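Local coordinates for LbaCas13a H328A (C2c2) (Lachnospiraceae bacterium NK4A179, PDB 5WLH), which binds a CRISPR guide RNA and, as a Cas13a-family effector, probably cleaves RNA at adenines once a target RNA has paired with that guide, at residues 1236-1241 with 1308-1313; 1240-1245 with 1271-1276; 115-120 with 137-142; 124-129 with 232-237. One frame throughout, in Å; residues are numbered along the deposited sequence.

Contact 1: residues 1236-1241 with 1308-1313; sequences ISEHDN and KMIGID. With nucleotides of chain B.
Glu1238 OE1 is gripped from two directions: Lys1308 NZ reaches it at 2.7 Å in a salt bridge, and Arg1272 NH1 of helix 1262-1273 makes a second one. The lysine ammonium comes to the syn side of the carboxylate, close to its plane, the two side chains meeting at about a right angle. A short 3-10 turn leading into helix 1239-1250 is thereby held against the end of strand 1297-1310, an inner strand of a four-stranded antiparallel sheet. Asn1241 shows how one amide can read both polar groups of a single residue. Its OD1 accepts from Gly1311 N at 2.8 Å, in plane on a lone pair, while its ND2 gives to Gly1311 O at 2.9 Å from well above that carbonyl plane. An alanine here would probably leave both Gly1311 N and Gly1311 O without these mates and free the chain after the strand to shift. Gly1311 itself has a positive phi of 91°, where a side chain would press on the preceding carbonyl. Apolar contacts flank the polar pairs: Ile1310 CD1 lies 3.8 Å from Glu1238 CG, and Ile1312 CG1 packs on Asp1240 CB at 3.6 Å. At the start of the turn, Ile1236 N gives a weak, nearly straight hydrogen bond to O6 of G2 of chain B, at 3.4 Å.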
# COMPACT_ATOMS: atom_id res chain seq x y z
N ILE A 1236 -16.43 19.39 9.32
CA ILE A 1236 -16.74 19.31 10.75
C ILE A 1236 -18.13 18.72 11.00
O ILE A 1236 -18.32 17.93 11.92
CB ILE A 1236 -16.60 20.71 11.38
CG1 ILE A 1236 -15.13 21.08 11.49
CG2 ILE A 1236 -17.26 20.77 12.75
CD1 ILE A 1236 -14.41 20.28 12.54
N SER A 1237 -19.11 19.09 10.17
CA SER A 1237 -20.47 18.58 10.33
C SER A 1237 -20.56 17.07 10.19
O SER A 1237 -21.55 16.48 10.65
CB SER A 1237 -21.40 19.23 9.31
OG SER A 1237 -21.34 20.64 9.41
N GLU A 1238 -19.57 16.43 9.56
CA GLU A 1238 -19.54 14.99 9.37
C GLU A 1238 -18.66 14.27 10.37
O GLU A 1238 -18.50 13.06 10.24
CB GLU A 1238 -19.01 14.64 7.98
CG GLU A 1238 -19.62 15.36 6.82
CD GLU A 1238 -19.05 14.80 5.51
OE1 GLU A 1238 -19.84 14.23 4.74
OE2 GLU A 1238 -17.80 14.90 5.29
N HIS A 1239 -18.09 14.98 11.35
CA HIS A 1239 -17.13 14.36 12.25
C HIS A 1239 -17.68 13.11 12.93
O HIS A 1239 -17.00 12.08 13.00
CB HIS A 1239 -16.66 15.38 13.30
CG HIS A 1239 -15.61 14.85 14.22
ND1 HIS A 1239 -14.26 14.95 13.95
CD2 HIS A 1239 -15.71 14.17 15.39
CE1 HIS A 1239 -13.57 14.38 14.92
NE2 HIS A 1239 -14.43 13.90 15.81
N ASP A 1240 -18.93 13.17 13.42
CA ASP A 1240 -19.49 12.00 14.08
C ASP A 1240 -19.76 10.86 13.09
O ASP A 1240 -19.72 9.68 13.47
CB ASP A 1240 -20.78 12.38 14.81
CG ASP A 1240 -20.54 13.36 15.97
OD1 ASP A 1240 -19.41 13.40 16.50
OD2 ASP A 1240 -21.48 14.09 16.33
N ASN A 1241 -20.06 11.18 11.84
CA ASN A 1241 -20.23 10.13 10.85
C ASN A 1241 -18.91 9.44 10.55
O ASN A 1241 -18.88 8.23 10.30
CB ASN A 1241 -20.83 10.70 9.58
CG ASN A 1241 -22.08 11.49 9.85
OD1 ASN A 1241 -22.05 12.72 9.93
ND2 ASN A 1241 -23.19 10.79 10.03
N LYS A 1308 -25.63 9.58 2.00
CA LYS A 1308 -24.91 9.54 3.26
C LYS A 1308 -25.62 10.46 4.24
O LYS A 1308 -26.26 11.44 3.84
CB LYS A 1308 -23.45 9.98 3.10
CG LYS A 1308 -23.28 11.41 2.64
CD LYS A 1308 -21.80 11.82 2.68
CE LYS A 1308 -21.59 13.16 2.00
NZ LYS A 1308 -20.20 13.70 2.14
N MET A 1309 -25.49 10.15 5.52
CA MET A 1309 -26.02 11.01 6.56
C MET A 1309 -24.97 12.03 6.99
O MET A 1309 -23.76 11.78 6.96
CB MET A 1309 -26.48 10.20 7.76
CG MET A 1309 -27.55 9.19 7.43
SD MET A 1309 -28.95 9.96 6.61
CE MET A 1309 -29.44 11.14 7.86
N ILE A 1310 -25.46 13.21 7.37
CA ILE A 1310 -24.68 14.26 8.01
C ILE A 1310 -25.21 14.38 9.42
O ILE A 1310 -26.39 14.73 9.60
CB ILE A 1310 -24.80 15.60 7.27
CG1 ILE A 1310 -24.53 15.42 5.77
CG2 ILE A 1310 -23.87 16.64 7.89
CD1 ILE A 1310 -23.12 14.99 5.45
N GLY A 1311 -24.38 14.10 10.41
CA GLY A 1311 -24.83 14.05 11.79
C GLY A 1311 -25.29 12.66 12.19
O GLY A 1311 -25.59 11.80 11.36
N ILE A 1312 -25.33 12.44 13.50
CA ILE A 1312 -25.73 11.16 14.08
C ILE A 1312 -26.86 11.41 15.07
O ILE A 1312 -26.71 12.24 15.98
CB ILE A 1312 -24.56 10.44 14.77
CG1 ILE A 1312 -23.43 10.17 13.78
CG2 ILE A 1312 -25.03 9.13 15.39
CD1 ILE A 1312 -23.76 9.07 12.81
N ASP A 1313 -27.98 10.71 14.90
CA ASP A 1313 -29.14 10.92 15.74
C ASP A 1313 -28.95 10.28 17.11
O ASP A 1313 -28.42 9.17 17.23
CB ASP A 1313 -30.40 10.35 15.07
CG ASP A 1313 -30.98 11.30 14.04
OD1 ASP A 1313 -30.49 12.44 13.93
OD2 ASP A 1313 -31.94 10.91 13.34
P G B 2 -22.95 23.46 3.57
OP1 G B 2 -24.14 23.39 2.67
OP2 G B 2 -23.05 22.95 4.96
O5' G B 2 -21.71 22.74 2.85
C5' G B 2 -21.22 23.21 1.60
C4' G B 2 -19.91 22.57 1.20
O4' G B 2 -18.86 22.94 2.13
C3' G B 2 -19.90 21.04 1.14
O3' G B 2 -18.99 20.65 0.12
C2' G B 2 -19.29 20.67 2.48
O2' G B 2 -18.73 19.38 2.54
C1' G B 2 -18.25 21.76 2.64
N9 G B 2 -17.86 21.99 4.03
C8 G B 2 -18.74 22.35 5.03
N7 G B 2 -18.14 22.48 6.18
C5 G B 2 -16.81 22.18 5.91
C6 G B 2 -15.70 22.17 6.81
O6 G B 2 -15.71 22.41 8.01
N1 G B 2 -14.51 21.84 6.18
C2 G B 2 -14.40 21.53 4.84
N2 G B 2 -13.14 21.24 4.43
N3 G B 2 -15.44 21.54 3.99
C4 G B 2 -16.61 21.88 4.59

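Contact 2: residues 1240-1245 with 1271-1276; sequences DNITEL and DRFFTY. With nucleotides of chain B.
The Arg1272 guanidinium carries Asn1241 CB over one face, displaced toward the rim and 3.4 Å from Arg1272 NH2. The Asn1241 amide lies almost parallel to it, the two planes 15° apart. The terminal nitrogens turn to other partners: NH2 to Glu1268 in a salt bridge, and NH1 to the Met1309 carbonyl. From CG to NE the arginine chain is extended, which carries the guanidinium out to Asn1241 and sets CG and CD beside Ile1242. That isoleucine slides past the chain in the opposite direction, its CD1 3.8 Å from Arg1272 CG. Beside it the Phe1273 ring meets two aliphatic branches, Ile1242 CG2 at 3.8 Å from CE1 and Leu1245 CD2 at 3.9 Å from CD1. No hydrogen bond spans the pair; apart from the guanidinium lying on Asn1241, the contact is mainly apolar. Asp1271 OD1 takes the O2' hydroxyl of A3 of chain B, in a bond too short for its exact length to be trusted. The R-X4-H sequence that begins in helix 1239-1250 right after Leu1245 is consistent with a HEPN ribonuclease motif. Both helices also touch helix 1106-1145, Ile1242 on Arg1129 and Phe1273 on Ile1126, with strand 1297-1310 beside Arg1272.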
# COMPACT_ATOMS: atom_id res chain seq x y z
N ASP A 1240 -18.93 13.17 13.42
CA ASP A 1240 -19.49 12.00 14.08
C ASP A 1240 -19.76 10.86 13.09
O ASP A 1240 -19.72 9.68 13.47
CB ASP A 1240 -20.78 12.38 14.81
CG ASP A 1240 -20.54 13.36 15.97
OD1 ASP A 1240 -19.41 13.40 16.50
OD2 ASP A 1240 -21.48 14.09 16.33
N ASN A 1241 -20.06 11.18 11.84
CA ASN A 1241 -20.23 10.13 10.85
C ASN A 1241 -18.91 9.44 10.55
O ASN A 1241 -18.88 8.23 10.30
CB ASN A 1241 -20.83 10.70 9.58
CG ASN A 1241 -22.08 11.49 9.85
OD1 ASN A 1241 -22.05 12.72 9.93
ND2 ASN A 1241 -23.19 10.79 10.03
N ILE A 1242 -17.82 10.20 10.60
CA ILE A 1242 -16.50 9.59 10.42
C ILE A 1242 -16.22 8.63 11.56
O ILE A 1242 -15.81 7.48 11.33
CB ILE A 1242 -15.42 10.66 10.30
CG1 ILE A 1242 -15.70 11.57 9.10
CG2 ILE A 1242 -14.03 10.03 10.18
CD1 ILE A 1242 -15.91 10.81 7.82
N THR A 1243 -16.43 9.08 12.80
CA THR A 1243 -16.29 8.19 13.95
C THR A 1243 -17.15 6.96 13.81
O THR A 1243 -16.71 5.83 14.08
CB THR A 1243 -16.66 8.94 15.23
OG1 THR A 1243 -15.86 10.12 15.33
CG2 THR A 1243 -16.44 8.05 16.44
N GLU A 1244 -18.40 7.15 13.38
CA GLU A 1244 -19.30 6.01 13.20
C GLU A 1244 -18.75 5.04 12.16
O GLU A 1244 -18.80 3.82 12.36
CB GLU A 1244 -20.69 6.50 12.79
CG GLU A 1244 -21.66 5.36 12.53
CD GLU A 1244 -23.10 5.80 12.69
OE1 GLU A 1244 -23.57 5.92 13.84
OE2 GLU A 1244 -23.77 6.04 11.66
N LEU A 1245 -18.24 5.57 11.04
CA LEU A 1245 -17.70 4.69 10.01
C LEU A 1245 -16.47 3.94 10.53
O LEU A 1245 -16.34 2.73 10.34
CB LEU A 1245 -17.36 5.52 8.77
CG LEU A 1245 -16.53 4.81 7.69
CD1 LEU A 1245 -17.31 3.63 7.13
CD2 LEU A 1245 -16.17 5.82 6.58
N ASP A 1271 -15.54 8.78 -0.33
CA ASP A 1271 -16.30 10.02 -0.31
C ASP A 1271 -15.79 10.97 0.77
O ASP A 1271 -15.65 12.17 0.52
CB ASP A 1271 -17.78 9.74 -0.08
CG ASP A 1271 -18.59 11.02 -0.06
OD1 ASP A 1271 -19.02 11.48 -1.14
OD2 ASP A 1271 -18.76 11.58 1.04
N ARG A 1272 -15.49 10.45 1.97
CA ARG A 1272 -15.21 11.39 3.05
C ARG A 1272 -14.25 10.93 4.14
O ARG A 1272 -14.09 11.66 5.12
CB ARG A 1272 -16.53 11.82 3.74
CG ARG A 1272 -17.35 10.68 4.33
CD ARG A 1272 -18.57 11.29 5.05
NE ARG A 1272 -19.56 10.32 5.49
CZ ARG A 1272 -20.72 10.68 6.03
NH1 ARG A 1272 -21.00 11.97 6.17
NH2 ARG A 1272 -21.59 9.76 6.43
N PHE A 1273 -13.60 9.76 4.04
CA PHE A 1273 -12.68 9.41 5.11
C PHE A 1273 -11.33 10.11 4.93
O PHE A 1273 -10.65 10.40 5.92
CB PHE A 1273 -12.51 7.89 5.15
CG PHE A 1273 -11.98 7.36 6.45
CD1 PHE A 1273 -12.74 7.43 7.61
CD2 PHE A 1273 -10.71 6.78 6.51
CE1 PHE A 1273 -12.25 6.93 8.81
CE2 PHE A 1273 -10.23 6.27 7.71
CZ PHE A 1273 -11.00 6.33 8.85
N PHE A 1274 -10.94 10.40 3.69
CA PHE A 1274 -9.65 10.99 3.39
C PHE A 1274 -9.81 12.41 2.85
O PHE A 1274 -9.13 12.82 1.92
CB PHE A 1274 -8.89 10.10 2.41
CG PHE A 1274 -8.32 8.89 3.08
CD1 PHE A 1274 -7.35 9.04 4.07
CD2 PHE A 1274 -8.76 7.62 2.75
CE1 PHE A 1274 -6.82 7.93 4.71
CE2 PHE A 1274 -8.22 6.50 3.38
CZ PHE A 1274 -7.25 6.65 4.36
N THR A 1275 -10.69 13.18 3.49
CA THR A 1275 -10.77 14.60 3.18
C THR A 1275 -9.46 15.32 3.43
O THR A 1275 -9.21 16.37 2.84
CB THR A 1275 -11.87 15.24 4.03
OG1 THR A 1275 -11.60 14.94 5.41
CG2 THR A 1275 -13.22 14.66 3.66
N TYR A 1276 -8.59 14.77 4.28
CA TYR A 1276 -7.42 15.52 4.69
C TYR A 1276 -6.24 15.41 3.72
O TYR A 1276 -5.30 16.20 3.83
CB TYR A 1276 -7.01 15.07 6.07
CG TYR A 1276 -6.39 13.70 6.13
CD1 TYR A 1276 -5.02 13.53 5.92
CD2 TYR A 1276 -7.16 12.57 6.43
CE1 TYR A 1276 -4.42 12.29 5.99
CE2 TYR A 1276 -6.55 11.29 6.52
CZ TYR A 1276 -5.18 11.18 6.29
OH TYR A 1276 -4.52 9.98 6.38
P A B 3 -19.54 20.44 -1.37
OP1 A B 3 -18.38 20.31 -2.29
OP2 A B 3 -20.61 21.44 -1.63
O5' A B 3 -20.31 19.06 -1.23
C5' A B 3 -20.26 18.12 -2.26
C4' A B 3 -20.02 16.75 -1.70
O4' A B 3 -21.30 16.11 -1.51
C3' A B 3 -19.26 15.85 -2.66
O3' A B 3 -17.86 15.95 -2.48
C2' A B 3 -19.84 14.48 -2.39
O2' A B 3 -19.30 13.95 -1.19
C1' A B 3 -21.30 14.84 -2.12
N9 A B 3 -22.10 14.97 -3.35
C8 A B 3 -22.74 16.12 -3.81
N7 A B 3 -23.40 15.94 -4.92
C5 A B 3 -23.18 14.60 -5.22
C6 A B 3 -23.63 13.77 -6.27
N6 A B 3 -24.39 14.23 -7.27
N1 A B 3 -23.25 12.47 -6.28
C2 A B 3 -22.48 12.03 -5.28
N3 A B 3 -22.00 12.71 -4.24
C4 A B 3 -22.39 13.99 -4.27

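Contact 3: residues 115-120 with 137-142; sequences EKAFEK and PAFETC
Helix segment 115-120 meets a loop that contains a short 3-10 turn at 139-140, and the backbones come closest at Ala117 and Cys142, whose CA atoms are 5.4 Å apart. The arrangement is a helix-loop-helix turn, in which the loop after helix 115-130 doubles back against that helix's first turns before helix 146-155 begins. Two aromatic rings form one part of it, and Cys142 with Lys120 a larger one. Phe139 CZ approaches Phe118 CD1 at 3.6 Å, with the ring planes nearly perpendicular (84°) and their centroids 5.6 Å apart. Phe139 also brings its edge to a backbone oxygen, CE1 lying 3.9 Å from Ala117 O. Next along the helix, Lys120 starts with CG anti to the backbone N (chi1 167°), which lays CG against Cys142 CB at 3.6 Å. Its bent chain then brings NZ round to Thr141 O at 3.4 Å, a weak hydrogen bond. The loop is tied within itself as well: Ala138 O accepts from both Thr141 N and Thr141 OG1, the latter at 2.9 Å and in the carbonyl plane. Tyr121, next to Lys120 on the helix, stacks with Phe139, whose ring also rests on Ala149 and Leu152 of helix 146-155. Phe118 reaches Tyr231, in the link between helices 218-230 and 233-244.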
# COMPACT_ATOMS: atom_id res chain seq x y z
N GLU A 115 29.55 20.77 -34.92
CA GLU A 115 28.79 20.33 -33.76
C GLU A 115 28.81 21.38 -32.65
O GLU A 115 27.78 21.66 -32.04
CB GLU A 115 29.35 19.01 -33.24
CG GLU A 115 29.01 17.82 -34.10
CD GLU A 115 29.54 16.53 -33.52
OE1 GLU A 115 30.46 16.61 -32.67
OE2 GLU A 115 29.05 15.45 -33.91
N LYS A 116 29.98 21.97 -32.40
CA LYS A 116 30.09 22.99 -31.36
C LYS A 116 29.28 24.23 -31.72
O LYS A 116 28.61 24.81 -30.86
CB LYS A 116 31.55 23.35 -31.13
CG LYS A 116 32.25 22.57 -30.01
CD LYS A 116 31.70 22.93 -28.63
CE LYS A 116 31.48 21.69 -27.77
NZ LYS A 116 30.40 21.89 -26.75
N ALA A 117 29.32 24.65 -32.98
CA ALA A 117 28.55 25.82 -33.39
C ALA A 117 27.05 25.57 -33.25
O ALA A 117 26.31 26.44 -32.77
CB ALA A 117 28.89 26.21 -34.82
N PHE A 118 26.59 24.39 -33.66
CA PHE A 118 25.17 24.05 -33.57
C PHE A 118 24.71 23.99 -32.12
O PHE A 118 23.63 24.49 -31.78
CB PHE A 118 24.90 22.71 -34.26
CG PHE A 118 24.85 22.78 -35.77
CD1 PHE A 118 24.08 23.73 -36.42
CD2 PHE A 118 25.55 21.86 -36.54
CE1 PHE A 118 24.02 23.78 -37.81
CE2 PHE A 118 25.50 21.89 -37.92
CZ PHE A 118 24.73 22.86 -38.56
N GLU A 119 25.52 23.40 -31.24
CA GLU A 119 25.15 23.38 -29.82
C GLU A 119 25.10 24.78 -29.24
O GLU A 119 24.20 25.10 -28.46
CB GLU A 119 26.12 22.51 -29.02
CG GLU A 119 25.74 22.42 -27.54
CD GLU A 119 26.87 21.92 -26.66
OE1 GLU A 119 26.58 21.14 -25.71
OE2 GLU A 119 28.03 22.29 -26.91
N LYS A 120 26.07 25.63 -29.61
CA LYS A 120 26.06 27.01 -29.14
C LYS A 120 24.84 27.76 -29.67
O LYS A 120 24.23 28.56 -28.95
CB LYS A 120 27.35 27.71 -29.56
CG LYS A 120 27.32 29.22 -29.40
CD LYS A 120 27.55 29.63 -27.96
CE LYS A 120 28.26 30.97 -27.90
NZ LYS A 120 29.41 31.01 -28.85
N PRO A 137 19.12 32.93 -33.33
CA PRO A 137 20.47 33.47 -33.29
C PRO A 137 21.12 33.38 -34.66
O PRO A 137 20.72 32.58 -35.51
CB PRO A 137 21.19 32.57 -32.28
CG PRO A 137 20.36 31.35 -32.19
CD PRO A 137 18.96 31.73 -32.50
N ALA A 138 22.13 34.22 -34.86
CA ALA A 138 22.96 34.19 -36.06
C ALA A 138 24.25 33.43 -35.75
O ALA A 138 24.84 33.61 -34.68
CB ALA A 138 23.28 35.60 -36.55
N PHE A 139 24.68 32.59 -36.69
CA PHE A 139 25.83 31.75 -36.41
C PHE A 139 27.12 32.55 -36.25
O PHE A 139 28.09 32.03 -35.67
CB PHE A 139 25.98 30.70 -37.50
CG PHE A 139 25.12 29.48 -37.29
CD1 PHE A 139 25.49 28.52 -36.37
CD2 PHE A 139 23.94 29.32 -37.99
CE1 PHE A 139 24.70 27.40 -36.17
CE2 PHE A 139 23.15 28.21 -37.79
CZ PHE A 139 23.53 27.24 -36.87
N GLU A 140 27.16 33.80 -36.73
CA GLU A 140 28.35 34.63 -36.55
C GLU A 140 28.71 34.80 -35.08
O GLU A 140 29.89 34.94 -34.75
CB GLU A 140 28.12 36.00 -37.19
CG GLU A 140 28.21 36.00 -38.71
CD GLU A 140 26.93 35.53 -39.37
OE1 GLU A 140 26.88 35.55 -40.62
OE2 GLU A 140 25.97 35.15 -38.65
N THR A 141 27.72 34.78 -34.19
CA THR A 141 27.94 34.89 -32.76
C THR A 141 28.11 33.54 -32.08
O THR A 141 28.04 33.45 -30.85
CB THR A 141 26.79 35.68 -32.12
OG1 THR A 141 25.58 34.94 -32.24
CG2 THR A 141 26.61 37.02 -32.83
N CYS A 142 28.34 32.47 -32.85
CA CYS A 142 28.67 31.16 -32.32
C CYS A 142 30.11 30.76 -32.63
O CYS A 142 30.44 29.57 -32.64
CB CYS A 142 27.69 30.10 -32.86
SG CYS A 142 25.92 30.50 -32.62

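Contact 4: residues 124-129 with 232-237; sequences LSYTNR and HVRAKS. With nucleotides of chain B.
Tyr126 lays one side of its ring against Val233 and Arg234 of helix 233-244. Arg234 CG lies over that face, 3.9 Å from the centroid in a CH-pi contact. Further along the same side chain the roles reverse, since Tyr126 CD1 stands over the centre of the Arg234 guanidinium, 3.6 Å from CZ, with the two planes 46° apart. Val233 CG2 packs on Tyr126 CB at 3.6 Å, and Arg129 CD lies near the guanidinium edge. The phosphate of A20 of chain B sits in that guanidinium plane, and Arg234 NE gives it two weak hydrogen bonds, the nearer to OP1 at 3.2 Å. In the second shell, Glu228 salt-bridges both Arg129 NE and Arg234 NH1, and Gln238 holds the Tyr126 hydroxyl. The helix segments run nearly perpendicular, at 82°. An alanine in place of Arg234 would probably leave one carboxylate oxygen of Glu228 and the A20 phosphate without this positive partner and uncover the Tyr126 face. Arg129 NE and Arg234 NH2 are like-charged neighbours at 4.1 Å, a closeness that the shared Glu228 probably makes tolerable; the guanidinium thus lies with a face on the ring and its edge toward the RNA phosphate, an arrangement consistent with RNA binding.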
# COMPACT_ATOMS: atom_id res chain seq x y z
N LEU A 124 22.01 29.65 -27.42
CA LEU A 124 21.55 31.02 -27.62
C LEU A 124 20.08 31.07 -28.03
O LEU A 124 19.39 32.04 -27.69
CB LEU A 124 22.41 31.71 -28.68
CG LEU A 124 23.88 31.93 -28.27
CD1 LEU A 124 24.56 32.88 -29.25
CD2 LEU A 124 23.99 32.44 -26.83
N SER A 125 19.59 30.05 -28.74
CA SER A 125 18.17 30.01 -29.08
C SER A 125 17.31 29.94 -27.81
O SER A 125 16.31 30.65 -27.68
CB SER A 125 17.87 28.80 -29.96
OG SER A 125 16.48 28.69 -30.21
N TYR A 126 17.72 29.09 -26.87
CA TYR A 126 17.03 28.98 -25.59
C TYR A 126 17.16 30.28 -24.79
O TYR A 126 16.16 30.81 -24.29
CB TYR A 126 17.61 27.80 -24.81
CG TYR A 126 17.11 27.69 -23.39
CD1 TYR A 126 15.76 27.73 -23.11
CD2 TYR A 126 18.00 27.54 -22.33
CE1 TYR A 126 15.29 27.63 -21.81
CE2 TYR A 126 17.55 27.45 -21.02
CZ TYR A 126 16.19 27.49 -20.77
OH TYR A 126 15.73 27.39 -19.48
N THR A 127 18.38 30.80 -24.68
CA THR A 127 18.59 32.04 -23.93
C THR A 127 17.80 33.20 -24.53
O THR A 127 17.31 34.06 -23.80
CB THR A 127 20.09 32.37 -23.89
OG1 THR A 127 20.77 31.33 -23.19
CG2 THR A 127 20.35 33.69 -23.17
N ASN A 128 17.65 33.21 -25.86
CA ASN A 128 16.84 34.25 -26.48
C ASN A 128 15.39 34.18 -26.03
O ASN A 128 14.73 35.21 -25.91
CB ASN A 128 16.94 34.15 -28.00
CG ASN A 128 18.18 34.81 -28.55
OD1 ASN A 128 19.07 35.20 -27.80
ND2 ASN A 128 18.26 34.93 -29.87
N ARG A 129 14.89 32.97 -25.76
CA ARG A 129 13.52 32.83 -25.27
C ARG A 129 13.37 33.41 -23.87
O ARG A 129 12.45 34.20 -23.61
CB ARG A 129 13.10 31.35 -25.27
CG ARG A 129 13.08 30.73 -26.64
CD ARG A 129 12.52 29.32 -26.59
NE ARG A 129 12.87 28.58 -27.79
CZ ARG A 129 12.18 28.65 -28.93
NH1 ARG A 129 12.56 27.94 -29.98
NH2 ARG A 129 11.11 29.43 -29.00
N HIS A 232 19.72 19.31 -25.37
CA HIS A 232 19.26 19.31 -23.98
C HIS A 232 19.69 20.56 -23.22
O HIS A 232 20.17 20.49 -22.09
CB HIS A 232 19.75 18.05 -23.26
CG HIS A 232 19.35 16.79 -23.94
ND1 HIS A 232 20.23 16.03 -24.68
CD2 HIS A 232 18.16 16.14 -24.00
CE1 HIS A 232 19.60 14.97 -25.16
NE2 HIS A 232 18.34 15.02 -24.77
N VAL A 233 19.48 21.72 -23.84
CA VAL A 233 20.03 22.93 -23.23
C VAL A 233 19.32 23.25 -21.92
O VAL A 233 19.94 23.77 -20.99
CB VAL A 233 19.96 24.11 -24.21
CG1 VAL A 233 20.86 23.85 -25.41
CG2 VAL A 233 18.52 24.35 -24.64
N ARG A 234 18.03 22.93 -21.81
CA ARG A 234 17.31 23.17 -20.56
C ARG A 234 17.84 22.29 -19.44
O ARG A 234 18.23 22.78 -18.38
CB ARG A 234 15.81 22.93 -20.76
CG ARG A 234 15.12 24.04 -21.52
CD ARG A 234 13.75 23.62 -22.00
NE ARG A 234 13.11 24.73 -22.72
CZ ARG A 234 13.47 25.12 -23.94
NH1 ARG A 234 14.45 24.49 -24.57
NH2 ARG A 234 12.85 26.15 -24.52
N ALA A 235 17.87 20.97 -19.67
CA ALA A 235 18.28 20.05 -18.61
C ALA A 235 19.74 20.25 -18.23
O ALA A 235 20.09 20.17 -17.04
CB ALA A 235 18.03 18.61 -19.05
N LYS A 236 20.60 20.52 -19.22
CA LYS A 236 22.02 20.72 -18.94
C LYS A 236 22.27 21.89 -18.00
O LYS A 236 23.25 21.88 -17.26
CB LYS A 236 22.80 20.95 -20.23
CG LYS A 236 23.14 19.70 -21.02
CD LYS A 236 24.47 19.87 -21.75
CE LYS A 236 24.73 21.32 -22.12
NZ LYS A 236 23.80 21.83 -23.17
N SER A 237 21.43 22.92 -18.07
CA SER A 237 21.60 24.07 -17.21
C SER A 237 20.77 24.00 -15.94
O SER A 237 20.95 24.84 -15.06
CB SER A 237 21.26 25.36 -17.98
OG SER A 237 19.87 25.48 -18.19
P A B 20 10.45 25.25 -20.23
OP1 A B 20 11.84 24.95 -19.82
OP2 A B 20 10.06 25.59 -21.62
O5' A B 20 9.59 23.99 -19.80
C5' A B 20 9.79 23.37 -18.55
C4' A B 20 8.70 22.37 -18.27
O4' A B 20 7.43 23.04 -18.15
C3' A B 20 8.45 21.36 -19.37
O3' A B 20 9.41 20.33 -19.40
C2' A B 20 7.04 20.90 -19.06
O2' A B 20 7.03 20.03 -17.93
C1' A B 20 6.40 22.22 -18.64
N9 A B 20 5.79 22.90 -19.81
C8 A B 20 6.33 23.89 -20.59
N7 A B 20 5.54 24.26 -21.57
C5 A B 20 4.41 23.47 -21.41
C6 A B 20 3.21 23.37 -22.12
N6 A B 20 2.90 24.11 -23.19
N1 A B 20 2.30 22.48 -21.71
C2 A B 20 2.58 21.72 -20.64
N3 A B 20 3.68 21.71 -19.89
C4 A B 20 4.56 22.62 -20.34

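The four contacts form two distant pairs. Contacts 1 and 2 share Asp1240 and Asn1241, and their centres lie 8 Å apart; Lys1308 NZ bridges to Asp1271 OD2 at 2.8 Å, tying the strand end to helix 1262-1273. Contact 2 lies beside the probable HEPN motif of helix 1239-1250, and so probably near the nuclease site. Contacts 3 and 4 use two parts of helix 115-130, with centres 13 Å apart and Pro137 packing on Leu124 and Ser125. Between the pairs, centres are about 49 to 67 Å apart. The bound RNA spans this distance: G2 and A3 of chain B meet contacts 1 and 2, A20 meets contact 4, while contact 3 stays about 13 Å from the nucleic acid at its nearest atom.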